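Local coordinates for putative exported protein (PDB 4RAA) that is of unknown function but folds as a six-bladed beta-propeller of the YWTD superfamily and is probably exported, at residues N20-L25 with D298-G303; F29-T34 with S341-I346; L49-L54 with F66-A71; Y181-S186 with N243-L248; F202-Y207 with S255-E260. One frame throughout, in Å; residues are numbered along the deposited sequence.

Contact 1 of 5, residues N20-L25 with D298-G303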
# COMPACT_ATOMS: atom_id res chain seq x y z
N ASN A 20 5.52 -38.90 -34.41
CA ASN A 20 5.33 -37.55 -34.95
C ASN A 20 4.42 -36.77 -33.99
O ASN A 20 3.41 -37.29 -33.51
CB ASN A 20 4.70 -37.64 -36.36
CG ASN A 20 4.61 -36.29 -37.06
OD1 ASN A 20 4.42 -35.25 -36.45
ND2 ASN A 20 4.70 -36.32 -38.38
N ALA A 21 4.78 -35.51 -33.72
CA ALA A 21 4.01 -34.63 -32.80
C ALA A 21 2.62 -34.24 -33.33
O ALA A 21 1.72 -33.93 -32.54
CB ALA A 21 4.82 -33.38 -32.47
N ASP A 22 2.48 -34.26 -34.65
CA ASP A 22 1.23 -33.97 -35.37
C ASP A 22 0.10 -34.92 -34.93
O ASP A 22 -1.03 -34.49 -34.75
CB ASP A 22 1.49 -34.12 -36.89
CG ASP A 22 0.39 -33.51 -37.75
OD1 ASP A 22 0.02 -32.34 -37.50
OD2 ASP A 22 -0.05 -34.17 -38.72
N SER A 23 0.43 -36.20 -34.72
CA SER A 23 -0.55 -37.23 -34.33
C SER A 23 -1.07 -37.12 -32.90
O SER A 23 -2.26 -37.29 -32.67
CB SER A 23 0.02 -38.64 -34.55
OG SER A 23 1.15 -38.86 -33.73
N ILE A 24 -0.16 -36.89 -31.94
CA ILE A 24 -0.52 -36.80 -30.49
C ILE A 24 -1.06 -35.45 -30.00
O ILE A 24 -1.53 -35.37 -28.85
CB ILE A 24 0.63 -37.27 -29.54
CG1 ILE A 24 1.92 -36.45 -29.75
CG2 ILE A 24 0.90 -38.76 -29.72
CD1 ILE A 24 3.01 -36.76 -28.75
N LEU A 25 -1.00 -34.40 -30.84
CA LEU A 25 -1.46 -33.04 -30.48
C LEU A 25 -2.60 -32.53 -31.36
O LEU A 25 -2.70 -32.90 -32.54
CB LEU A 25 -0.30 -32.04 -30.59
CG LEU A 25 0.91 -32.21 -29.68
CD1 LEU A 25 2.04 -31.29 -30.14
CD2 LEU A 25 0.55 -31.94 -28.22
N ASP A 298 8.65 -28.09 -37.46
CA ASP A 298 8.48 -28.63 -38.83
C ASP A 298 7.41 -29.74 -38.87
O ASP A 298 6.65 -29.82 -39.84
CB ASP A 298 9.83 -29.06 -39.46
CG ASP A 298 10.71 -27.87 -39.90
OD1 ASP A 298 10.37 -26.69 -39.66
OD2 ASP A 298 11.76 -28.12 -40.53
N GLN A 299 7.33 -30.58 -37.83
CA GLN A 299 6.30 -31.63 -37.73
C GLN A 299 4.87 -31.09 -37.63
O GLN A 299 3.95 -31.68 -38.18
CB GLN A 299 6.57 -32.58 -36.56
CG GLN A 299 7.68 -33.60 -36.81
CD GLN A 299 7.87 -34.60 -35.67
OE1 GLN A 299 7.18 -34.55 -34.65
NE2 GLN A 299 8.80 -35.52 -35.85
N LEU A 300 4.69 -29.98 -36.92
CA LEU A 300 3.36 -29.32 -36.81
C LEU A 300 3.07 -28.31 -37.94
O LEU A 300 1.96 -27.76 -37.98
CB LEU A 300 3.23 -28.61 -35.45
CG LEU A 300 3.43 -29.46 -34.20
CD1 LEU A 300 3.40 -28.58 -32.97
CD2 LEU A 300 2.38 -30.56 -34.12
N LYS A 301 4.04 -28.07 -38.83
CA LYS A 301 3.92 -27.17 -39.98
C LYS A 301 3.63 -25.72 -39.56
O LYS A 301 2.65 -25.12 -40.03
CB LYS A 301 2.90 -27.70 -41.01
CG LYS A 301 3.28 -29.02 -41.66
CD LYS A 301 2.27 -29.40 -42.75
CE LYS A 301 2.79 -30.50 -43.66
NZ LYS A 301 3.00 -31.79 -42.94
N VAL A 302 4.48 -25.19 -38.67
CA VAL A 302 4.36 -23.80 -38.13
C VAL A 302 5.64 -22.92 -38.25
O VAL A 302 5.73 -21.88 -37.59
CB VAL A 302 3.84 -23.80 -36.66
CG1 VAL A 302 2.53 -24.57 -36.56
CG2 VAL A 302 4.87 -24.36 -35.68
N GLY A 303 6.61 -23.34 -39.08
CA GLY A 303 7.81 -22.54 -39.38
C GLY A 303 8.83 -22.27 -38.28
O GLY A 303 9.92 -22.83 -38.31
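The flat groups here are the carboxamides of Asn-20 and Gln-299, which pass one another running opposite ways with their planes 39° apart, and so are not stacked face on face. Asn-20 OD1 lies 3.4 Å from Gln-299 CB, while above the plane of the Gln-299 amide, 41° out of it, sits the N-H of Ala-21. That N-H makes an almost straight hydrogen bond to Gln-299 OE1, N to O 2.7 Å. The Gln-299 chain reaches it by running extended, with CD anti to CA (chi2 -176°). Asn-20 OD1 is turned to its own helix instead: it accepts from Asp-22 N at 2.8 Å, the N-cap bond of the short helix 21-24. This turn leads directly into strand 25-31 of one propeller sheet, whereas helix 293-299 follows strand 287-292 of another, so the contact joins connecting elements of two sheets. Helix 293-299 ends in a Schellman motif, with Lys-301 at positive phi. Just past the end of that helix, Leu-300 CD2 packs 4.1 Å from Ala-21 CB. The side chain of Leu-25 crosses that of Leu-300 at about a right angle, CD1 to CD2 4.1 Å, and Phe-296 touches both Ala-21 and Leu-25 from the same helix 293-299.

Contact 2 of 5, residues F29-T34 with S341-I346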
# COMPACT_ATOMS: atom_id res chain seq x y z
N PHE A 29 -5.55 -21.97 -34.03
CA PHE A 29 -4.88 -20.69 -34.28
C PHE A 29 -5.83 -19.51 -34.06
O PHE A 29 -7.04 -19.64 -34.25
CB PHE A 29 -4.32 -20.65 -35.69
CG PHE A 29 -3.25 -21.67 -35.94
CD1 PHE A 29 -1.95 -21.44 -35.51
CD2 PHE A 29 -3.53 -22.86 -36.63
CE1 PHE A 29 -0.94 -22.37 -35.74
CE2 PHE A 29 -2.53 -23.79 -36.87
CZ PHE A 29 -1.23 -23.55 -36.43
N LEU A 30 -5.27 -18.39 -33.63
CA LEU A 30 -6.03 -17.17 -33.39
C LEU A 30 -5.20 -15.97 -33.80
O LEU A 30 -4.05 -15.85 -33.38
CB LEU A 30 -6.38 -17.04 -31.92
CG LEU A 30 -7.28 -15.88 -31.47
CD1 LEU A 30 -8.63 -15.91 -32.20
CD2 LEU A 30 -7.47 -15.94 -29.97
N LYS A 31 -5.81 -15.08 -34.57
CA LYS A 31 -5.17 -13.86 -35.04
C LYS A 31 -5.51 -12.71 -34.08
O LYS A 31 -6.68 -12.44 -33.82
CB LYS A 31 -5.70 -13.57 -36.44
CG LYS A 31 -4.94 -12.49 -37.14
CD LYS A 31 -5.38 -12.29 -38.57
CE LYS A 31 -4.82 -10.98 -39.07
NZ LYS A 31 -3.35 -10.83 -38.86
N LEU A 32 -4.48 -12.06 -33.53
CA LEU A 32 -4.69 -10.88 -32.68
C LEU A 32 -4.89 -9.65 -33.57
O LEU A 32 -4.17 -9.46 -34.55
CB LEU A 32 -3.50 -10.64 -31.75
CG LEU A 32 -3.27 -11.66 -30.64
CD1 LEU A 32 -1.92 -11.43 -29.97
CD2 LEU A 32 -4.38 -11.61 -29.61
N GLN A 33 -5.88 -8.83 -33.21
CA GLN A 33 -6.21 -7.60 -33.95
C GLN A 33 -5.03 -6.62 -33.83
O GLN A 33 -4.41 -6.53 -32.77
CB GLN A 33 -7.49 -6.97 -33.38
CG GLN A 33 -8.06 -5.78 -34.15
CD GLN A 33 -9.23 -5.10 -33.45
OE1 GLN A 33 -9.57 -5.41 -32.30
NE2 GLN A 33 -9.85 -4.15 -34.14
N THR A 34 -4.75 -5.89 -34.91
CA THR A 34 -3.62 -4.97 -34.95
C THR A 34 -4.03 -3.51 -35.19
O THR A 34 -4.22 -3.08 -36.33
CB THR A 34 -2.59 -5.42 -36.00
OG1 THR A 34 -2.30 -6.82 -35.80
CG2 THR A 34 -1.30 -4.57 -35.90
N SER A 341 -2.01 -21.14 -42.59
CA SER A 341 -1.84 -20.52 -43.91
C SER A 341 -3.04 -19.64 -44.32
O SER A 341 -2.85 -18.60 -44.94
CB SER A 341 -1.57 -21.57 -44.98
OG SER A 341 -1.10 -20.95 -46.15
N GLU A 342 -4.25 -20.09 -43.97
CA GLU A 342 -5.52 -19.34 -44.19
C GLU A 342 -5.48 -17.98 -43.46
O GLU A 342 -5.79 -16.95 -44.07
CB GLU A 342 -6.71 -20.20 -43.74
CG GLU A 342 -8.11 -19.61 -43.75
CD GLU A 342 -9.13 -20.65 -43.28
OE1 GLU A 342 -9.39 -21.61 -44.04
OE2 GLU A 342 -9.67 -20.52 -42.15
N LEU A 343 -5.09 -17.99 -42.19
CA LEU A 343 -4.91 -16.75 -41.40
C LEU A 343 -3.69 -15.92 -41.85
O LEU A 343 -3.72 -14.68 -41.81
CB LEU A 343 -4.80 -17.04 -39.89
CG LEU A 343 -6.06 -17.45 -39.14
CD1 LEU A 343 -5.70 -17.91 -37.74
CD2 LEU A 343 -7.09 -16.32 -39.08
N LEU A 344 -2.62 -16.61 -42.28
CA LEU A 344 -1.36 -15.97 -42.73
C LEU A 344 -1.55 -15.22 -44.08
O LEU A 344 -0.92 -14.17 -44.32
CB LEU A 344 -0.25 -17.06 -42.82
CG LEU A 344 1.25 -16.79 -42.66
CD1 LEU A 344 1.53 -16.16 -41.31
CD2 LEU A 344 2.04 -18.09 -42.79
N THR A 345 -2.41 -15.76 -44.94
CA THR A 345 -2.74 -15.16 -46.25
C THR A 345 -3.54 -13.84 -46.09
O THR A 345 -3.33 -12.92 -46.89
CB THR A 345 -3.47 -16.18 -47.14
OG1 THR A 345 -2.60 -17.30 -47.36
CG2 THR A 345 -3.83 -15.61 -48.48
N ILE A 346 -4.42 -13.77 -45.09
CA ILE A 346 -5.19 -12.54 -44.76
C ILE A 346 -4.47 -11.58 -43.76
O ILE A 346 -5.07 -10.59 -43.32
CB ILE A 346 -6.63 -12.84 -44.23
CG1 ILE A 346 -6.63 -13.54 -42.84
CG2 ILE A 346 -7.40 -13.66 -45.26
CD1 ILE A 346 -7.97 -13.53 -42.12
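Lys-31 and Leu-343 meet where the end of strand 25-31 runs beside helix 338-345, the two short axes 9.2 Å apart and only 12° from parallel. Followed outward, the lysine begins with CB, which lies 4.1 Å from Leu-343 CD2. CG stands anti to the backbone N (chi1 -169°), and the chain continues extended until CE comes to 4.3 Å from Ile-346 O. A bend at the last torsion (chi4 52°) then sets NZ, which forms a salt bridge with Asp-351 and a hydrogen bond with Ser-347, both just beyond the helix. The other branch of Leu-343 serves the preceding residue on the same face of the strand: its CD1 packs 3.7 Å from Phe-29 CB, while the phenyl ring leads away to Val-302 and Leu-356. Leu-30, between them, points to the opposite side and touches Leu-53. No hydrogen bond joins the two segments; leucine branches meet the apolar bases of Phe-29 and Lys-31, and the charge is carried past them to an acidic partner, Asp-351.

Contact 3 of 5, residues L49-L54 with F66-A71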
# COMPACT_ATOMS: atom_id res chain seq x y z
N LEU A 49 -9.79 -14.51 -18.22
CA LEU A 49 -10.60 -13.71 -17.28
C LEU A 49 -11.93 -13.41 -17.95
O LEU A 49 -11.99 -12.54 -18.83
CB LEU A 49 -9.88 -12.42 -16.87
CG LEU A 49 -10.64 -11.45 -15.96
CD1 LEU A 49 -11.01 -12.12 -14.64
CD2 LEU A 49 -9.84 -10.18 -15.73
N ASN A 50 -12.98 -14.11 -17.51
CA ASN A 50 -14.33 -14.04 -18.12
C ASN A 50 -14.12 -14.59 -19.55
O ASN A 50 -13.50 -15.66 -19.67
CB ASN A 50 -14.93 -12.62 -18.03
CG ASN A 50 -14.77 -11.99 -16.64
OD1 ASN A 50 -14.52 -10.79 -16.53
ND2 ASN A 50 -14.88 -12.80 -15.59
N ASN A 51 -14.58 -13.92 -20.61
CA ASN A 51 -14.29 -14.34 -21.99
C ASN A 51 -13.29 -13.37 -22.63
O ASN A 51 -13.51 -12.86 -23.74
CB ASN A 51 -15.58 -14.55 -22.81
CG ASN A 51 -16.19 -15.93 -22.61
OD1 ASN A 51 -15.90 -16.63 -21.63
ND2 ASN A 51 -17.05 -16.34 -23.54
N CYS A 52 -12.19 -13.14 -21.92
CA CYS A 52 -11.10 -12.27 -22.36
C CYS A 52 -9.74 -12.89 -22.07
O CYS A 52 -9.60 -13.79 -21.23
CB CYS A 52 -11.20 -10.88 -21.71
SG CYS A 52 -12.66 -9.92 -22.18
N LEU A 53 -8.73 -12.37 -22.78
CA LEU A 53 -7.35 -12.78 -22.68
C LEU A 53 -6.51 -11.62 -22.17
O LEU A 53 -6.34 -10.62 -22.87
CB LEU A 53 -6.82 -13.19 -24.06
CG LEU A 53 -7.56 -14.29 -24.82
CD1 LEU A 53 -6.90 -14.46 -26.18
CD2 LEU A 53 -7.60 -15.60 -24.04
N LEU A 54 -5.99 -11.74 -20.94
CA LEU A 54 -5.07 -10.75 -20.39
C LEU A 54 -3.68 -11.10 -20.94
O LEU A 54 -3.21 -12.21 -20.68
CB LEU A 54 -5.08 -10.73 -18.85
CG LEU A 54 -6.14 -9.86 -18.17
CD1 LEU A 54 -7.54 -10.05 -18.74
CD2 LEU A 54 -6.12 -10.10 -16.67
N PHE A 66 -7.50 -8.56 -24.62
CA PHE A 66 -8.02 -9.01 -25.88
C PHE A 66 -9.21 -9.93 -25.60
O PHE A 66 -9.39 -10.43 -24.48
CB PHE A 66 -6.96 -9.76 -26.68
CG PHE A 66 -5.95 -8.87 -27.33
CD1 PHE A 66 -4.83 -8.43 -26.63
CD2 PHE A 66 -6.10 -8.47 -28.66
CE1 PHE A 66 -3.88 -7.62 -27.24
CE2 PHE A 66 -5.15 -7.67 -29.28
CZ PHE A 66 -4.04 -7.23 -28.57
N ASN A 67 -9.99 -10.15 -26.64
CA ASN A 67 -11.19 -10.97 -26.62
C ASN A 67 -10.84 -12.38 -27.10
O ASN A 67 -9.80 -12.58 -27.74
CB ASN A 67 -12.19 -10.30 -27.57
CG ASN A 67 -13.60 -10.84 -27.47
OD1 ASN A 67 -13.89 -11.82 -26.77
ND2 ASN A 67 -14.48 -10.20 -28.21
N LYS A 68 -11.70 -13.36 -26.79
CA LYS A 68 -11.56 -14.76 -27.26
C LYS A 68 -11.38 -14.81 -28.78
O LYS A 68 -10.58 -15.59 -29.29
CB LYS A 68 -12.79 -15.62 -26.90
CG LYS A 68 -12.98 -15.92 -25.42
CD LYS A 68 -11.98 -16.94 -24.88
CE LYS A 68 -12.21 -17.19 -23.40
NZ LYS A 68 -11.33 -18.24 -22.82
N SER A 69 -12.12 -13.95 -29.48
CA SER A 69 -12.05 -13.82 -30.94
C SER A 69 -10.81 -13.07 -31.48
O SER A 69 -10.64 -13.01 -32.70
CB SER A 69 -13.31 -13.10 -31.42
OG SER A 69 -13.38 -11.83 -30.81
N GLY A 70 -9.96 -12.52 -30.60
CA GLY A 70 -8.75 -11.78 -30.98
C GLY A 70 -8.91 -10.26 -31.08
O GLY A 70 -7.95 -9.58 -31.43
N ALA A 71 -10.10 -9.74 -30.76
CA ALA A 71 -10.37 -8.31 -30.81
C ALA A 71 -9.78 -7.63 -29.60
O ALA A 71 -9.78 -8.20 -28.52
CB ALA A 71 -11.87 -8.05 -30.84
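Leu-53 and Phe-66 form a hydrogen-bonded antiparallel pair at the open end of the beta hairpin made by strands 52-57 and 62-67, part of a propeller sheet. Two nearly straight backbone bonds hold it, Leu-53 N to Phe-66 O at 2.7 Å and Phe-66 N to Leu-53 O at 2.9 Å. Cys-52 and Asn-67 make the adjoining non-hydrogen-bonded pair and project from the other face of the sheet. Beyond it the second strand leaves in a type I turn, Asn-67 to Gly-70, closed by Gly-70 N to Asn-67 O at 2.9 Å. From this turn Lys-68 reaches back across Asn-51, its CG 3.5 Å from Asn-51 O. The chain then bends at chi2 (-73°), which turns CD; CE lies 3.8 Å from Asn-51 CA, and the amine goes on to a salt bridge with Glu-48. Leu-53 CD1 in turn lies 3.8 Å from Asn-67 O. Strand 45-49 flanks the hairpin beside 52-57, Leu-54 packs on Phe-92 and Val-94 of strand 85-94, and Leu-53 and Lys-68 both touch Val-313 of strand 312-313.

Contact 4 of 5, residues Y181-S186 with N243-L248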
# COMPACT_ATOMS: atom_id res chain seq x y z
N TYR A 181 22.90 -13.26 -10.52
CA TYR A 181 22.54 -13.77 -11.84
C TYR A 181 21.59 -14.98 -11.73
O TYR A 181 21.95 -15.97 -11.09
CB TYR A 181 23.82 -14.14 -12.61
CG TYR A 181 24.78 -12.96 -12.75
CD1 TYR A 181 24.63 -12.04 -13.80
CD2 TYR A 181 25.83 -12.76 -11.84
CE1 TYR A 181 25.49 -10.95 -13.94
CE2 TYR A 181 26.70 -11.67 -11.98
CZ TYR A 181 26.53 -10.77 -13.03
OH TYR A 181 27.37 -9.69 -13.19
N THR A 182 20.40 -14.87 -12.33
CA THR A 182 19.36 -15.91 -12.38
C THR A 182 19.34 -16.53 -13.76
O THR A 182 19.51 -15.81 -14.74
CB THR A 182 17.96 -15.30 -12.17
OG1 THR A 182 17.97 -14.44 -11.04
CG2 THR A 182 16.88 -16.41 -11.99
N THR A 183 19.05 -17.83 -13.86
CA THR A 183 19.07 -18.53 -15.15
C THR A 183 17.72 -18.97 -15.70
O THR A 183 17.53 -18.93 -16.91
CB THR A 183 20.04 -19.74 -15.15
OG1 THR A 183 20.15 -20.25 -16.49
CG2 THR A 183 19.59 -20.87 -14.20
N GLY A 184 16.81 -19.41 -14.83
CA GLY A 184 15.50 -19.93 -15.24
C GLY A 184 14.52 -18.90 -15.80
O GLY A 184 14.93 -17.78 -16.10
N PRO A 185 13.23 -19.27 -15.95
CA PRO A 185 12.23 -18.31 -16.45
C PRO A 185 11.90 -17.26 -15.41
O PRO A 185 12.20 -17.46 -14.23
CB PRO A 185 11.01 -19.18 -16.72
CG PRO A 185 11.13 -20.27 -15.72
CD PRO A 185 12.60 -20.56 -15.60
N SER A 186 11.30 -16.16 -15.86
CA SER A 186 10.92 -15.05 -14.96
C SER A 186 9.69 -15.41 -14.11
O SER A 186 9.60 -14.99 -12.96
CB SER A 186 10.67 -13.78 -15.76
OG SER A 186 9.67 -14.00 -16.72
N ASN A 243 28.95 -14.03 -13.62
CA ASN A 243 27.90 -14.64 -14.44
C ASN A 243 28.34 -15.98 -15.04
O ASN A 243 29.06 -16.04 -16.02
CB ASN A 243 27.42 -13.68 -15.54
CG ASN A 243 26.10 -14.13 -16.20
OD1 ASN A 243 25.49 -15.14 -15.83
ND2 ASN A 243 25.65 -13.35 -17.17
N TYR A 244 27.90 -17.05 -14.38
CA TYR A 244 28.06 -18.45 -14.81
C TYR A 244 27.33 -18.86 -16.09
O TYR A 244 27.68 -19.88 -16.68
CB TYR A 244 27.56 -19.41 -13.70
CG TYR A 244 26.10 -19.20 -13.31
CD1 TYR A 244 25.06 -19.85 -13.99
CD2 TYR A 244 25.76 -18.32 -12.26
CE1 TYR A 244 23.72 -19.63 -13.64
CE2 TYR A 244 24.43 -18.11 -11.90
CZ TYR A 244 23.42 -18.77 -12.58
OH TYR A 244 22.11 -18.56 -12.21
N LEU A 245 26.29 -18.11 -16.47
CA LEU A 245 25.44 -18.42 -17.65
C LEU A 245 26.19 -18.80 -18.94
O LEU A 245 25.72 -19.65 -19.68
CB LEU A 245 24.48 -17.26 -17.94
CG LEU A 245 23.45 -17.41 -19.07
CD1 LEU A 245 22.51 -18.58 -18.81
CD2 LEU A 245 22.66 -16.11 -19.22
N TYR A 246 27.34 -18.17 -19.19
CA TYR A 246 28.15 -18.49 -20.39
C TYR A 246 28.73 -19.88 -20.26
O TYR A 246 28.59 -20.67 -21.18
CB TYR A 246 29.29 -17.49 -20.68
CG TYR A 246 30.17 -17.91 -21.86
CD1 TYR A 246 29.72 -17.80 -23.20
CD2 TYR A 246 31.46 -18.46 -21.66
CE1 TYR A 246 30.52 -18.20 -24.27
CE2 TYR A 246 32.26 -18.86 -22.72
CZ TYR A 246 31.79 -18.73 -24.02
OH TYR A 246 32.58 -19.12 -25.07
N ASP A 247 29.41 -20.14 -19.13
CA ASP A 247 30.00 -21.47 -18.87
C ASP A 247 28.95 -22.58 -18.81
O ASP A 247 29.21 -23.70 -19.25
CB ASP A 247 30.84 -21.47 -17.59
CG ASP A 247 32.20 -20.79 -17.75
OD1 ASP A 247 32.69 -20.61 -18.88
OD2 ASP A 247 32.80 -20.47 -16.71
N LEU A 248 27.78 -22.25 -18.27
CA LEU A 248 26.67 -23.20 -18.17
C LEU A 248 26.20 -23.68 -19.55
O LEU A 248 25.95 -24.87 -19.74
CB LEU A 248 25.52 -22.56 -17.40
CG LEU A 248 24.23 -23.35 -17.18
CD1 LEU A 248 24.49 -24.73 -16.62
CD2 LEU A 248 23.28 -22.59 -16.26
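Tyr-181 and Asn-243 are stacked: the phenol ring and the carboxamide have planes only 7° apart, although the two side chains cross at about a right angle. They bring the loop between strands 168-174 and 189-192, a link between two propeller sheets, against the capped start of helix 245-250. Asn-243 CB stands over the centre of the ring, 3.7 Å from its centroid, in a CH-pi contact, and the amide spreads out from there toward one side, with Asn-243 CG 3.5 Å from Tyr-181 CD1. The same amide has a second task, since OD1 accepts from Leu-245 N at 3.1 Å, a capping bond. Tyr-244 is turned quite differently. Its CG takes the crowded position between backbone N and carbonyl carbon (chi1 58°), and its hydroxyl donates to Tyr-181 O at 2.8 Å from above the carbonyl plane, 45° out of it. Thr-183 lies near the plane of this second ring, at its edge, with CB 3.8 Å from Tyr-244 OH, and Phe-177 meets the ring at a steep angle. The buried hydroxyl of Thr-183 is bonded to Ser-255 O in strand 254-261, which follows the helix. Around it the helix supplies methyl groups: Thr-183 OG1 is 3.7 Å from Leu-245 CD1 and 3.9 Å from Leu-248 CD2.

Contact 5 of 5, residues F202-Y207 with S255-E260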
# COMPACT_ATOMS: atom_id res chain seq x y z
N PHE A 202 17.70 -25.21 -10.42
CA PHE A 202 18.68 -26.28 -10.10
C PHE A 202 18.10 -27.41 -9.26
O PHE A 202 18.79 -28.00 -8.42
CB PHE A 202 19.92 -25.67 -9.42
CG PHE A 202 20.40 -24.40 -10.07
CD1 PHE A 202 20.77 -24.40 -11.41
CD2 PHE A 202 20.47 -23.21 -9.36
CE1 PHE A 202 21.20 -23.23 -12.04
CE2 PHE A 202 20.90 -22.03 -9.97
CZ PHE A 202 21.27 -22.04 -11.31
N ASP A 203 16.84 -27.74 -9.53
CA ASP A 203 16.11 -28.80 -8.84
C ASP A 203 14.93 -29.23 -9.73
O ASP A 203 13.90 -28.55 -9.77
CB ASP A 203 15.64 -28.30 -7.45
CG ASP A 203 14.83 -29.33 -6.66
OD1 ASP A 203 14.71 -30.50 -7.07
OD2 ASP A 203 14.30 -28.93 -5.61
N LEU A 204 15.09 -30.36 -10.42
CA LEU A 204 14.06 -30.89 -11.33
C LEU A 204 12.90 -31.49 -10.55
O LEU A 204 12.67 -32.70 -10.57
CB LEU A 204 14.66 -31.92 -12.30
CG LEU A 204 15.68 -31.36 -13.29
CD1 LEU A 204 16.37 -32.51 -14.02
CD2 LEU A 204 15.04 -30.38 -14.27
N THR A 205 12.18 -30.61 -9.86
CA THR A 205 11.06 -30.97 -9.01
C THR A 205 10.07 -29.80 -8.97
O THR A 205 10.49 -28.65 -8.86
CB THR A 205 11.51 -31.29 -7.56
OG1 THR A 205 12.54 -32.28 -7.57
CG2 THR A 205 10.33 -31.80 -6.71
N ILE A 206 8.79 -30.12 -9.11
CA ILE A 206 7.71 -29.14 -8.99
C ILE A 206 7.05 -29.41 -7.64
O ILE A 206 6.63 -30.55 -7.38
CB ILE A 206 6.71 -29.23 -10.15
CG1 ILE A 206 7.41 -28.68 -11.39
CG2 ILE A 206 5.44 -28.42 -9.85
CD1 ILE A 206 6.66 -28.87 -12.67
N TYR A 207 6.98 -28.37 -6.81
CA TYR A 207 6.41 -28.45 -5.47
C TYR A 207 5.07 -27.74 -5.42
O TYR A 207 4.93 -26.67 -5.97
CB TYR A 207 7.36 -27.80 -4.45
CG TYR A 207 8.74 -28.43 -4.38
CD1 TYR A 207 9.77 -27.99 -5.22
CD2 TYR A 207 9.03 -29.46 -3.47
CE1 TYR A 207 11.04 -28.55 -5.17
CE2 TYR A 207 10.30 -30.03 -3.41
CZ TYR A 207 11.30 -29.58 -4.25
OH TYR A 207 12.54 -30.13 -4.20
N SER A 255 20.73 -26.04 -19.35
CA SER A 255 20.96 -24.59 -19.29
C SER A 255 19.81 -23.79 -18.68
O SER A 255 20.03 -22.93 -17.84
CB SER A 255 21.28 -24.08 -20.71
OG SER A 255 21.14 -22.68 -20.79
N TYR A 256 18.60 -24.07 -19.15
CA TYR A 256 17.34 -23.40 -18.77
C TYR A 256 16.22 -24.43 -18.88
O TYR A 256 16.35 -25.39 -19.62
CB TYR A 256 17.09 -22.25 -19.76
CG TYR A 256 15.68 -21.63 -19.83
CD1 TYR A 256 14.65 -22.22 -20.59
CD2 TYR A 256 15.39 -20.41 -19.20
CE1 TYR A 256 13.38 -21.63 -20.67
CE2 TYR A 256 14.13 -19.82 -19.28
CZ TYR A 256 13.13 -20.42 -20.02
OH TYR A 256 11.90 -19.82 -20.08
N TYR A 257 15.14 -24.24 -18.11
CA TYR A 257 13.93 -25.08 -18.28
C TYR A 257 12.71 -24.38 -17.71
O TYR A 257 12.80 -23.81 -16.63
CB TYR A 257 14.08 -26.50 -17.68
CG TYR A 257 13.77 -26.67 -16.20
CD1 TYR A 257 14.73 -26.40 -15.21
CD2 TYR A 257 12.50 -27.11 -15.78
CE1 TYR A 257 14.43 -26.56 -13.86
CE2 TYR A 257 12.19 -27.28 -14.43
CZ TYR A 257 13.16 -27.01 -13.47
OH TYR A 257 12.86 -27.18 -12.16
N CYS A 258 11.60 -24.39 -18.47
CA CYS A 258 10.33 -23.81 -18.01
C CYS A 258 9.27 -24.90 -18.07
O CYS A 258 9.37 -25.83 -18.86
CB CYS A 258 9.93 -22.58 -18.84
SG CYS A 258 9.24 -22.90 -20.47
N VAL A 259 8.26 -24.80 -17.21
CA VAL A 259 7.18 -25.79 -17.13
C VAL A 259 5.82 -25.08 -17.16
O VAL A 259 5.62 -24.05 -16.48
CB VAL A 259 7.23 -26.65 -15.84
CG1 VAL A 259 6.10 -27.70 -15.83
CG2 VAL A 259 8.58 -27.33 -15.67
N GLU A 260 4.93 -25.66 -17.98
CA GLU A 260 3.54 -25.22 -18.05
C GLU A 260 2.70 -26.48 -17.87
O GLU A 260 2.94 -27.51 -18.50
CB GLU A 260 3.20 -24.46 -19.34
CG GLU A 260 1.74 -24.01 -19.42
CD GLU A 260 1.20 -23.35 -18.14
OE1 GLU A 260 1.95 -22.59 -17.47
OE2 GLU A 260 0.01 -23.57 -17.81
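Two neighbouring sheets of the propeller face each other here, Leu-204 and Ile-206 of strand 203-210 meeting Tyr-257 and Val-259 of strand 254-261. The short strand axes run almost parallel, 5° apart, at 10.0 Å, so side chains bridge the gap. Leu-204 CD2 sits over the centre of the Tyr-257 ring, 3.9 Å from its centroid, in a CH-pi contact. Farther along, Ile-206 and Val-259 meet tip to tip, CD1 to CG1 3.4 Å. The phenol of Tyr-257 extends past the leucine to bring OH within 2.9 Å of Asp-203 O, and Thr-200 O is another acceptor within reach of this hydroxyl. Asp-203 O also accepts from Thr-205 N at 2.7 Å, closing an inverse gamma turn centred on Leu-204. The carboxylate of Asp-203 ties down the same bend: OD2 receives the hydroxyl of Tyr-207 at 2.6 Å on its syn lone pair, and OD1 accepts from Thr-205 OG1 at 2.9 Å. Tyr-199 packs against the Tyr-257 ring, and Tyr-190 touches both Ile-206 and Val-259. Such buried, largely apolar face-to-face packing, with one phenol hydroxyl meeting backbone carbonyl oxygens, is consistent with adjacent blades of a beta-propeller.

Contacts 1 and 2 each tie the N-terminal part of the chain to its C-terminal part, and their segments alternate along the sequence; contact 3 and the alternating pair 4 and 5 are nested within them. Strand 25-31, shared by contacts 1 and 2, belongs to a sheet completed by strands 312-313, 316-321 and 354-360, which fits the usual closure of a propeller ring by both chain ends. Contact 2 touches contact 3 through a probable hydrogen bond, Gln-33 N to Gly-70 O at 2.8 Å. Contacts 4 and 5 have centres about 13 Å apart, with helix 245-250 leading into strand 254-261. Contacts 3 and 5 lie on opposite sides of the chain's centre, centres about 29 Å apart.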